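Long-range contact in protein arginine N-methyltransferase SFM1 (Saccharomyces cerevisiae, PDB 5C77), which uses S-adenosyl-L-methionine to monomethylate an arginine of ribosomal protein S3: residues K70-L75 against F99-F104. Numbering follows the deposited sequence.
Sequences KDLELL and FDYFVF. With SAH (S-adenosyl-L-homocysteine), chain C.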
loop_
_atom_site.group_PDB
_atom_site.type_symbol
_atom_site.label_atom_id
_atom_site.label_comp_id
_atom_site.label_asym_id
_atom_site.label_seq_id
_atom_site.Cartn_x
_atom_site.Cartn_y
_atom_site.Cartn_z
ATOM N N LYS A 70 -1.566 -15.840 -10.332
ATOM C CA LYS A 70 -1.275 -15.602 -11.746
ATOM C C LYS A 70 -0.459 -14.333 -11.958
ATOM O O LYS A 70 0.446 -14.288 -12.798
ATOM C CB LYS A 70 -2.578 -15.509 -12.549
ATOM C CG LYS A 70 -3.111 -16.846 -13.073
ATOM C CD LYS A 70 -2.380 -17.319 -14.336
ATOM C CE LYS A 70 -2.607 -16.381 -15.531
ATOM N NZ LYS A 70 -1.551 -15.327 -15.668
ATOM N N ASP A 71 -0.790 -13.304 -11.189
ATOM C CA ASP A 71 -0.147 -12.004 -11.315
ATOM C C ASP A 71 1.316 -11.984 -10.855
ATOM O O ASP A 71 2.063 -11.068 -11.207
ATOM C CB ASP A 71 -0.951 -10.944 -10.551
ATOM C CG ASP A 71 -1.067 -11.246 -9.052
ATOM O OD1 ASP A 71 -1.234 -12.431 -8.680
ATOM O OD2 ASP A 71 -1.000 -10.288 -8.244
ATOM N N LEU A 72 1.729 -12.980 -10.077
ATOM C CA LEU A 72 3.071 -12.966 -9.495
ATOM C C LEU A 72 4.189 -13.333 -10.468
ATOM O O LEU A 72 4.281 -14.478 -10.924
ATOM C CB LEU A 72 3.151 -13.872 -8.262
ATOM C CG LEU A 72 2.470 -13.388 -6.980
ATOM C CD1 LEU A 72 2.997 -14.165 -5.783
ATOM C CD2 LEU A 72 2.651 -11.891 -6.789
ATOM N N GLU A 73 5.040 -12.351 -10.765
ATOM C CA GLU A 73 6.258 -12.558 -11.547
ATOM C C GLU A 73 7.106 -13.637 -10.896
ATOM O O GLU A 73 7.138 -13.743 -9.671
ATOM C CB GLU A 73 7.061 -11.260 -11.612
ATOM C CG GLU A 73 7.421 -10.708 -10.241
ATOM C CD GLU A 73 8.146 -9.378 -10.304
ATOM O OE1 GLU A 73 8.728 -9.062 -11.367
ATOM O OE2 GLU A 73 8.127 -8.650 -9.283
ATOM N N LEU A 74 7.808 -14.434 -11.702
ATOM C CA LEU A 74 8.523 -15.590 -11.142
ATOM C C LEU A 74 9.604 -15.165 -10.156
ATOM O O LEU A 74 9.957 -13.984 -10.079
ATOM C CB LEU A 74 9.096 -16.529 -12.231
ATOM C CG LEU A 74 10.248 -15.997 -13.101
ATOM C CD1 LEU A 74 11.524 -16.902 -12.973
ATOM C CD2 LEU A 74 9.797 -15.862 -14.569
ATOM N N LEU A 75 10.086 -16.129 -9.380
ATOM C CA LEU A 75 11.130 -15.874 -8.406
ATOM C C LEU A 75 12.464 -16.199 -9.039
ATOM O O LEU A 75 12.796 -17.363 -9.242
ATOM C CB LEU A 75 10.916 -16.717 -7.151
ATOM C CG LEU A 75 10.210 -16.016 -5.986
ATOM C CD1 LEU A 75 8.848 -15.486 -6.395
ATOM C CD2 LEU A 75 10.078 -16.965 -4.813
ATOM N N PHE A 99 15.827 -6.346 -6.094
ATOM C CA PHE A 99 14.871 -7.336 -5.595
ATOM C C PHE A 99 13.419 -7.112 -6.016
ATOM O O PHE A 99 12.930 -5.988 -6.060
ATOM C CB PHE A 99 14.957 -7.440 -4.074
ATOM C CG PHE A 99 16.358 -7.573 -3.559
ATOM C CD1 PHE A 99 17.095 -8.719 -3.809
ATOM C CD2 PHE A 99 16.939 -6.552 -2.819
ATOM C CE1 PHE A 99 18.393 -8.846 -3.333
ATOM C CE2 PHE A 99 18.228 -6.669 -2.338
ATOM C CZ PHE A 99 18.961 -7.822 -2.594
ATOM N N ASP A 100 12.739 -8.210 -6.315
ATOM C CA ASP A 100 11.323 -8.196 -6.648
ATOM C C ASP A 100 10.486 -8.703 -5.472
ATOM O O ASP A 100 9.271 -8.534 -5.459
ATOM C CB ASP A 100 11.055 -9.064 -7.889
ATOM C CG ASP A 100 11.848 -8.609 -9.119
ATOM O OD1 ASP A 100 11.943 -7.379 -9.374
ATOM O OD2 ASP A 100 12.371 -9.488 -9.836
ATOM N N TYR A 101 11.135 -9.330 -4.492
ATOM C CA TYR A 101 10.435 -9.880 -3.330
ATOM C C TYR A 101 11.224 -9.731 -2.042
ATOM O O TYR A 101 12.446 -9.904 -2.023
ATOM C CB TYR A 101 10.134 -11.358 -3.529
ATOM C CG TYR A 101 9.163 -11.630 -4.641
ATOM C CD1 TYR A 101 7.797 -11.666 -4.394
ATOM C CD2 TYR A 101 9.612 -11.856 -5.941
ATOM C CE1 TYR A 101 6.905 -11.917 -5.406
ATOM C CE2 TYR A 101 8.726 -12.105 -6.961
ATOM C CZ TYR A 101 7.373 -12.135 -6.688
ATOM O OH TYR A 101 6.482 -12.385 -7.695
ATOM N N PHE A 102 10.502 -9.436 -0.965
ATOM C CA PHE A 102 11.089 -9.277 0.355
ATOM C C PHE A 102 10.476 -10.256 1.333
ATOM O O PHE A 102 9.297 -10.170 1.665
ATOM C CB PHE A 102 10.927 -7.845 0.829
ATOM C CG PHE A 102 11.725 -6.888 0.035
ATOM C CD1 PHE A 102 11.214 -6.345 -1.132
ATOM C CD2 PHE A 102 13.011 -6.575 0.413
ATOM C CE1 PHE A 102 11.962 -5.487 -1.898
ATOM C CE2 PHE A 102 13.769 -5.704 -0.346
ATOM C CZ PHE A 102 13.245 -5.162 -1.510
ATOM N N VAL A 103 11.291 -11.195 1.789
ATOM C CA VAL A 103 10.797 -12.320 2.571
ATOM C C VAL A 103 11.106 -12.164 4.061
ATOM O O VAL A 103 12.203 -11.762 4.457
ATOM C CB VAL A 103 11.345 -13.665 2.022
ATOM C CG1 VAL A 103 10.766 -14.846 2.784
ATOM C CG2 VAL A 103 11.035 -13.787 0.540
ATOM N N PHE A 104 10.104 -12.467 4.872
ATOM C CA PHE A 104 10.235 -12.401 6.308
ATOM C C PHE A 104 10.065 -13.799 6.866
ATOM O O PHE A 104 9.029 -14.445 6.659
ATOM C CB PHE A 104 9.223 -11.420 6.883
ATOM C CG PHE A 104 9.398 -10.025 6.359
ATOM C CD1 PHE A 104 8.903 -9.669 5.117
ATOM C CD2 PHE A 104 10.089 -9.081 7.090
ATOM C CE1 PHE A 104 9.085 -8.398 4.623
ATOM C CE2 PHE A 104 10.267 -7.811 6.603
ATOM C CZ PHE A 104 9.766 -7.465 5.370
HETATM N N SAH C . 6.617 -14.818 16.097
HETATM C CA SAH C . 7.815 -14.573 15.299
HETATM C CB SAH C . 7.996 -13.074 15.049
HETATM C CG SAH C . 8.890 -12.723 13.860
HETATM S SD SAH C . 9.165 -10.943 13.636
HETATM C C SAH C . 9.052 -15.180 15.970
HETATM O O SAH C . 10.157 -15.151 15.419
HETATM O OXT SAH C . 8.975 -15.722 17.079
HETATM C "C5'" SAH C . 10.858 -11.292 13.109
HETATM C "C4'" SAH C . 11.075 -11.077 11.616
HETATM O "O4'" SAH C . 11.122 -9.695 11.301
HETATM C "C3'" SAH C . 12.402 -11.690 11.193
HETATM O "O3'" SAH C . 12.187 -12.926 10.571
HETATM C "C2'" SAH C . 12.961 -10.729 10.183
HETATM O "O2'" SAH C . 12.524 -11.108 8.891
HETATM C "C1'" SAH C . 12.283 -9.427 10.534
HETATM N N9 SAH C . 13.227 -8.580 11.285
HETATM C C8 SAH C . 13.089 -8.114 12.565
HETATM N N7 SAH C . 14.172 -7.373 12.876
HETATM C C5 SAH C . 15.005 -7.360 11.813
HETATM C C6 SAH C . 16.242 -6.762 11.582
HETATM N N6 SAH C . 16.831 -6.027 12.520
HETATM N N1 SAH C . 16.862 -6.939 10.362
HETATM C C2 SAH C . 16.268 -7.692 9.376
HETATM N N3 SAH C . 15.050 -8.283 9.611
HETATM C C4 SAH C . 14.423 -8.118 10.803
#
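Tyr101 reaches from the start of strand 101-108 to the loop 70-75, where it donates a very short hydrogen bond, 2.5 Å from OH to Glu73 O. The acceptor lies at the edge of the phenol, near the ring plane; a tyrosine suits the place because its ring fills apolar space while its hydroxyl serves a backbone carbonyl. Leu75, whose branched end offers an apolar methyl, lays CD1 over one face, 3.7 Å from the ring centroid and 23° off the normal, a CH-pi contact displaced toward the rim at CE2. Leu72, equally apolar, brings CB to 3.7 Å from Tyr101 OH, with CD2 at the ring edge.

With chi1 at 57°, Glu73 CG stands between the backbone N and the carbonyl carbon, 3.2 Å from Tyr101 OH, and the extended chain beyond carries the carboxylate to Asp100, OE2 lying 3.3 Å from Asp100 CB. Glu73 OE1 and Asp100 OD2 are like charges 4.0 Å apart, a repulsion probably eased by Arg79, whose salt bridge suits an aspartate here. Shortening Glu73 to an alanine would keep the carbonyl acceptor but would probably open a gap beside the tyrosine hydroxyl and lose the packing on Lys186 of the second subunit.

Further out, Asn66 hydrogen-bonds Leu72 O and, weakly, Glu73 O, the carbonyl that also accepts from Tyr101. Strand 101-108 runs parallel between strands 3-6 and 80-83; farther along it, Phe104 CD2 approaches O2' of S-adenosyl-L-homocysteine to 3.6 Å. The contact thus fastens a connecting loop to a strand whose later part lines the cofactor pocket, in the central sheet of a SPOUT methyltransferase.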